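Local coordinates for protein probable 3-hydroxybutyryl-CoA dehydrogenase (Escherichia coli, PDB 3MOG) that catalyses the NAD-dependent oxidation of 3-hydroxyadipyl-CoA to 3-oxoadipyl-CoA in the breakdown of phenylacetate, at residues A63-C66 with E67-K71. Residues are numbered along the deposited sequence; the frame is centred on the assembly and turned at random.
Sequences AETC and ERTLK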
# COMPACT_ATOMS: atom_id res chain seq x y z
N ALA C 63 19.93 28.02 -45.73
CA ALA C 63 20.15 29.35 -45.20
C ALA C 63 18.85 30.15 -45.15
O ALA C 63 18.64 30.90 -44.19
CB ALA C 63 21.20 30.10 -46.02
N GLU C 64 18.00 29.99 -46.16
CA GLU C 64 16.71 30.69 -46.19
C GLU C 64 15.83 30.34 -44.98
O GLU C 64 15.35 31.22 -44.27
CB GLU C 64 15.92 30.39 -47.46
CG GLU C 64 14.51 31.00 -47.42
CD GLU C 64 13.65 30.61 -48.60
OE1 GLU C 64 14.19 30.55 -49.72
OE2 GLU C 64 12.43 30.39 -48.41
N THR C 65 15.62 29.04 -44.78
CA THR C 65 14.72 28.56 -43.75
C THR C 65 15.30 28.89 -42.39
O THR C 65 14.57 29.27 -41.48
CB THR C 65 14.39 27.06 -43.95
OG1 THR C 65 13.72 26.92 -45.21
CG2 THR C 65 13.48 26.51 -42.85
N CYS C 66 16.62 28.80 -42.27
CA CYS C 66 17.31 29.28 -41.09
C CYS C 66 16.97 30.73 -40.77
O CYS C 66 16.53 31.04 -39.65
CB CYS C 66 18.81 29.14 -41.23
SG CYS C 66 19.68 29.56 -39.71
N GLU C 67 17.17 31.62 -41.75
CA GLU C 67 16.98 33.05 -41.50
C GLU C 67 15.52 33.42 -41.27
O GLU C 67 15.22 34.26 -40.42
CB GLU C 67 17.61 33.91 -42.60
CG GLU C 67 17.88 35.37 -42.16
CD GLU C 67 18.40 35.48 -40.71
OE1 GLU C 67 19.55 35.06 -40.44
OE2 GLU C 67 17.64 35.99 -39.84
N ARG C 68 14.62 32.77 -42.00
CA ARG C 68 13.18 32.99 -41.81
C ARG C 68 12.67 32.49 -40.45
O ARG C 68 11.78 33.11 -39.85
CB ARG C 68 12.36 32.35 -42.94
CG ARG C 68 12.49 33.02 -44.28
CD ARG C 68 11.11 33.13 -44.87
NE ARG C 68 11.04 32.54 -46.20
CZ ARG C 68 9.92 32.45 -46.91
NH1 ARG C 68 8.77 32.90 -46.42
NH2 ARG C 68 9.96 31.89 -48.11
N THR C 69 13.23 31.37 -39.98
CA THR C 69 12.96 30.86 -38.63
C THR C 69 13.35 31.87 -37.55
O THR C 69 12.52 32.20 -36.70
CB THR C 69 13.68 29.52 -38.37
OG1 THR C 69 13.28 28.58 -39.37
CG2 THR C 69 13.35 28.97 -36.97
N LEU C 70 14.58 32.37 -37.61
CA LEU C 70 15.11 33.30 -36.59
C LEU C 70 14.33 34.61 -36.49
O LEU C 70 14.12 35.13 -35.40
CB LEU C 70 16.58 33.60 -36.83
CG LEU C 70 17.43 32.33 -36.81
CD1 LEU C 70 18.86 32.60 -37.23
CD2 LEU C 70 17.35 31.65 -35.45
N LYS C 71 13.87 35.09 -37.64
CA LYS C 71 13.05 36.30 -37.74
C LYS C 71 11.67 36.13 -37.08
O LYS C 71 11.07 37.11 -36.65
CB LYS C 71 12.90 36.69 -39.21
CG LYS C 71 12.81 38.19 -39.48
CD LYS C 71 13.43 38.54 -40.85
CE LYS C 71 14.96 38.67 -40.78
NZ LYS C 71 15.63 38.51 -42.10
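Glu64 and Arg68, one helical turn apart, form an i to i+4 salt bridge on the exposed side of helix 63-71, where long, charged residues are well suited. Their side chains run alongside each other in the same direction, and OE2 of Glu64 lies 2.9 Å from NH2 of Arg68, with a weak second bond from NE of Arg68 at 3.4 Å. Both nitrogens thus converge on one carboxylate oxygen. The carboxylate and guanidinium planes are 27° apart, and NH2 reaches OE2 from above the carboxylate plane. Glu64 is extended, whereas Arg68 bends at chi2 and chi3 to bring its guanidinium edge over to the acid.

The backbone repeats the alpha-helical pattern: Glu67 N bonds to Ala63 O, Arg68 N to Glu64 O at 2.8 Å, and Leu70 N to Cys66 O. At Thr65 O the pattern gains a second donor. Thr69 N lies 2.9 Å from Thr65 O, and Thr69 OG1 donates to that oxygen at 2.6 Å, from the opposite face of the carbonyl plane. With chi1 at -57°, OG1 sits beside its own backbone N and turns back along the helix, which lets a buried hydroxyl be satisfied within the helix itself. A valine here would probably leave Thr65 O with the amide bond alone, losing the second clasp on that turn.

On the buried side the contact is apolar, SG of Cys66 meeting CD1 of Leu70 at 4.0 Å; a small thiol and a branched apolar chain suit this face against helix 38-57. There Cys66 touches Val56, and Leu70 touches His49 and Leu52. Thr69 packs against Leu52 too and reaches Ala25 and Ser26 of helix 15-26, placing this short amphipathic helix against two others in the NAD-binding Rossmann domain, just before edge strand 73-76.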